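Local coordinates for ApeI dehydratase-like domain-containing protein (Pectobacterium atrosepticum, PDB 3ESI) that is of unknown function but carries a HotDog fold of the ApeI dehydratase-like family, and so may act on acyl thioesters as dehydratases of this kind do, at residues Leu30-Gly35 with Leu49-His54. Numbering follows the deposited sequence.
Sequences LFWFNG and LDWVMH
The indole of Trp51 meets the 30-35 loop with the edge of its six-membered ring: CD1 of Leu30 lies near the ring plane, 4.2 Å from CZ2 of Trp51. From the same loop Trp32 approaches that carbon, NE1 of Trp32 lying 4.4 Å from CZ2 of Trp51; the two indoles meet loosely at this one oblique point. Within the loop, one face of the Phe33 ring is covered by CB of Trp32, 4.3 Å above its centre. The methyl of a buried leucine has no polar atom and can lie against the C-H edge of the ring at no cost in hydrogen bonds, while tryptophan, long and flat, spans the gap between backbones whose closest CA atoms, those of Trp32 and Asp50, are 12.4 Å apart. In Trp51, CG stands anti to the carbonyl carbon and beside the backbone N (chi1 -64°), which carries the benzo ring across to Leu30. Both indole N-H groups donate to the same acceptor, the backbone O of Met1, which satisfies two buried polar atoms and ties the N-terminus to the contact. Tyr101 and Leu43 also pack against Trp51. The arrangement joins the loop after strand 17-25 to helix 45-59, the long central helix wrapped by the antiparallel sheet of the HotDog fold.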
ATOM      1  N   LEU A  30      -9.686  -9.521 -10.955  1.00 32.80           N
ATOM      2  CA  LEU A  30      -9.837  -8.075 -10.834  1.00 31.46           C
ATOM      3  C   LEU A  30      -8.469  -7.399 -10.782  1.00 31.44           C
ATOM      4  O   LEU A  30      -7.531  -7.914 -10.170  1.00 30.25           O
ATOM      5  CB  LEU A  30     -10.625  -7.732  -9.570  1.00 29.55           C
ATOM      6  CG  LEU A  30     -12.005  -8.380  -9.488  1.00 31.81           C
ATOM      7  CD1 LEU A  30     -12.550  -8.207  -8.085  1.00 33.50           C
ATOM      8  CD2 LEU A  30     -12.939  -7.790 -10.534  1.00 28.78           C
ATOM      9  N   PHE A  31      -8.360  -6.239 -11.416  1.00 34.12           N
ATOM     10  CA  PHE A  31      -7.096  -5.505 -11.441  1.00 35.75           C
ATOM     11  C   PHE A  31      -6.561  -5.254 -10.033  1.00 35.45           C
ATOM     12  O   PHE A  31      -5.356  -5.058  -9.836  1.00 34.76           O
ATOM     13  CB  PHE A  31      -7.264  -4.176 -12.192  1.00 36.23           C
ATOM     14  CG  PHE A  31      -7.486  -4.341 -13.667  1.00 39.12           C
ATOM     15  CD1 PHE A  31      -6.676  -5.197 -14.411  1.00 41.06           C
ATOM     16  CD2 PHE A  31      -8.492  -3.641 -14.317  1.00 40.92           C
ATOM     17  CE1 PHE A  31      -6.863  -5.358 -15.792  1.00 41.09           C
ATOM     18  CE2 PHE A  31      -8.690  -3.792 -15.694  1.00 43.25           C
ATOM     19  CZ  PHE A  31      -7.870  -4.656 -16.433  1.00 43.22           C
ATOM     20  N   TRP A  32      -7.467  -5.270  -9.061  1.00 34.69           N
ATOM     21  CA  TRP A  32      -7.114  -5.061  -7.661  1.00 35.14           C
ATOM     22  C   TRP A  32      -6.126  -6.114  -7.169  1.00 36.35           C
ATOM     23  O   TRP A  32      -5.416  -5.899  -6.186  1.00 38.11           O
ATOM     24  CB  TRP A  32      -8.367  -5.138  -6.779  1.00 33.24           C
ATOM     25  CG  TRP A  32      -9.456  -4.174  -7.165  1.00 33.07           C
ATOM     26  CD1 TRP A  32     -10.627  -4.467  -7.809  1.00 30.15           C
ATOM     27  CD2 TRP A  32      -9.470  -2.762  -6.930  1.00 30.65           C
ATOM     28  NE1 TRP A  32     -11.367  -3.321  -7.986  1.00 30.68           N
ATOM     29  CE2 TRP A  32     -10.679  -2.261  -7.457  1.00 30.87           C
ATOM     30  CE3 TRP A  32      -8.578  -1.871  -6.319  1.00 31.08           C
ATOM     31  CZ2 TRP A  32     -11.018  -0.907  -7.395  1.00 29.97           C
ATOM     32  CZ3 TRP A  32      -8.917  -0.531  -6.254  1.00 29.56           C
ATOM     33  CH2 TRP A  32     -10.127  -0.063  -6.793  1.00 30.24           C
ATOM     34  N   PHE A  33      -6.085  -7.252  -7.848  1.00 36.13           N
ATOM     35  CA  PHE A  33      -5.221  -8.337  -7.429  1.00 37.56           C
ATOM     36  C   PHE A  33      -4.066  -8.653  -8.364  1.00 38.53           C
ATOM     37  O   PHE A  33      -3.322  -9.606  -8.127  1.00 40.19           O
ATOM     38  CB  PHE A  33      -6.051  -9.601  -7.238  1.00 37.69           C
ATOM     39  CG  PHE A  33      -7.255  -9.414  -6.360  1.00 38.78           C
ATOM     40  CD1 PHE A  33      -7.122  -8.912  -5.075  1.00 36.70           C
ATOM     41  CD2 PHE A  33      -8.523  -9.772  -6.814  1.00 38.77           C
ATOM     42  CE1 PHE A  33      -8.233  -8.767  -4.248  1.00 38.13           C
ATOM     43  CE2 PHE A  33      -9.643  -9.632  -5.997  1.00 39.22           C
ATOM     44  CZ  PHE A  33      -9.498  -9.127  -4.708  1.00 38.83           C
ATOM     45  N   ASN A  34      -3.899  -7.868  -9.415  1.00 38.51           N
ATOM     46  CA  ASN A  34      -2.830  -8.135 -10.366  1.00 39.81           C
ATOM     47  C   ASN A  34      -1.409  -8.190  -9.780  1.00 39.77           C
ATOM     48  O   ASN A  34      -0.932  -7.243  -9.153  1.00 40.10           O
ATOM     49  CB  ASN A  34      -2.880  -7.118 -11.504  1.00 40.43           C
ATOM     50  CG  ASN A  34      -2.086  -7.567 -12.704  1.00 42.90           C
ATOM     51  OD1 ASN A  34      -0.847  -7.561 -12.694  1.00 44.99           O
ATOM     52  ND2 ASN A  34      -2.792  -7.984 -13.743  1.00 42.16           N
ATOM     53  N   GLY A  35      -0.737  -9.313 -10.015  1.00 39.43           N
ATOM     54  CA  GLY A  35       0.614  -9.510  -9.528  1.00 38.80           C
ATOM     55  C   GLY A  35       1.568  -8.353  -9.774  1.00 39.79           C
ATOM     56  O   GLY A  35       2.523  -8.168  -9.005  1.00 38.77           O
ATOM     57  N   LEU A  49     -15.238   1.004  -0.827  1.00 32.36           N
ATOM     58  CA  LEU A  49     -16.064   2.204  -0.806  1.00 33.71           C
ATOM     59  C   LEU A  49     -16.739   2.395  -2.163  1.00 33.58           C
ATOM     60  O   LEU A  49     -17.937   2.652  -2.246  1.00 35.85           O
ATOM     61  CB  LEU A  49     -15.215   3.435  -0.474  1.00 35.19           C
ATOM     62  CG  LEU A  49     -15.960   4.775  -0.595  1.00 37.69           C
ATOM     63  CD1 LEU A  49     -17.153   4.754   0.336  1.00 37.98           C
ATOM     64  CD2 LEU A  49     -15.043   5.950  -0.270  1.00 37.32           C
ATOM     65  N   ASP A  50     -15.955   2.263  -3.223  1.00 32.11           N
ATOM     66  CA  ASP A  50     -16.454   2.419  -4.577  1.00 32.26           C
ATOM     67  C   ASP A  50     -17.655   1.532  -4.835  1.00 33.18           C
ATOM     68  O   ASP A  50     -18.681   2.012  -5.308  1.00 34.28           O
ATOM     69  CB  ASP A  50     -15.343   2.106  -5.587  1.00 34.59           C
ATOM     70  CG  ASP A  50     -15.819   2.195  -7.023  1.00 34.74           C
ATOM     71  OD1 ASP A  50     -16.438   3.207  -7.385  1.00 35.69           O
ATOM     72  OD2 ASP A  50     -15.575   1.259  -7.799  1.00 41.42           O
ATOM     73  N   TRP A  51     -17.529   0.238  -4.540  1.00 32.74           N
ATOM     74  CA  TRP A  51     -18.635  -0.689  -4.733  1.00 32.01           C
ATOM     75  C   TRP A  51     -19.838  -0.240  -3.908  1.00 33.17           C
ATOM     76  O   TRP A  51     -20.978  -0.282  -4.384  1.00 34.41           O
ATOM     77  CB  TRP A  51     -18.242  -2.111  -4.321  1.00 31.05           C
ATOM     78  CG  TRP A  51     -17.159  -2.699  -5.147  1.00 30.45           C
ATOM     79  CD1 TRP A  51     -16.545  -2.125  -6.211  1.00 29.84           C
ATOM     80  CD2 TRP A  51     -16.567  -3.994  -4.988  1.00 31.13           C
ATOM     81  NE1 TRP A  51     -15.606  -2.979  -6.733  1.00 31.83           N
ATOM     82  CE2 TRP A  51     -15.597  -4.134  -6.001  1.00 30.90           C
ATOM     83  CE3 TRP A  51     -16.765  -5.051  -4.086  1.00 32.03           C
ATOM     84  CZ2 TRP A  51     -14.822  -5.291  -6.145  1.00 32.96           C
ATOM     85  CZ3 TRP A  51     -15.999  -6.197  -4.226  1.00 33.56           C
ATOM     86  CH2 TRP A  51     -15.037  -6.309  -5.252  1.00 33.85           C
ATOM     87  N   VAL A  52     -19.594   0.188  -2.672  1.00 34.13           N
ATOM     88  CA  VAL A  52     -20.688   0.653  -1.819  1.00 35.87           C
ATOM     89  C   VAL A  52     -21.412   1.818  -2.501  1.00 36.91           C
ATOM     90  O   VAL A  52     -22.636   1.835  -2.597  1.00 35.72           O
ATOM     91  CB  VAL A  52     -20.176   1.106  -0.424  1.00 35.92           C
ATOM     92  CG1 VAL A  52     -21.261   1.850   0.312  1.00 35.80           C
ATOM     93  CG2 VAL A  52     -19.756  -0.111   0.403  1.00 33.91           C
ATOM     94  N   MET A  53     -20.640   2.768  -3.015  1.00 38.64           N
ATOM     95  CA  MET A  53     -21.211   3.930  -3.674  1.00 39.70           C
ATOM     96  C   MET A  53     -21.958   3.618  -4.975  1.00 41.00           C
ATOM     97  O   MET A  53     -22.994   4.215  -5.249  1.00 43.19           O
ATOM     98  CB  MET A  53     -20.119   4.981  -3.919  1.00 36.14           C
ATOM     99  CG  MET A  53     -19.720   5.781  -2.660  1.00 35.60           C
ATOM    100  SD  MET A  53     -21.091   6.645  -1.789  1.00 26.82           S
ATOM    101  CE  MET A  53     -21.168   5.715  -0.467  1.00 24.28           C
ATOM    102  N   HIS A  54     -21.452   2.691  -5.775  1.00 41.68           N
ATOM    103  CA  HIS A  54     -22.124   2.346  -7.028  1.00 43.31           C
ATOM    104  C   HIS A  54     -23.513   1.732  -6.777  1.00 45.08           C
ATOM    105  O   HIS A  54     -24.499   2.126  -7.403  1.00 46.30           O
ATOM    106  CB  HIS A  54     -21.235   1.392  -7.833  1.00 43.85           C
ATOM    107  CG  HIS A  54     -21.884   0.829  -9.058  1.00 45.80           C
ATOM    108  ND1 HIS A  54     -22.571  -0.365  -9.053  1.00 45.87           N
ATOM    109  CD2 HIS A  54     -21.929   1.285 -10.331  1.00 46.81           C
ATOM    110  CE1 HIS A  54     -23.010  -0.624 -10.270  1.00 46.43           C
ATOM    111  NE2 HIS A  54     -22.634   0.362 -11.066  1.00 48.74           N
TER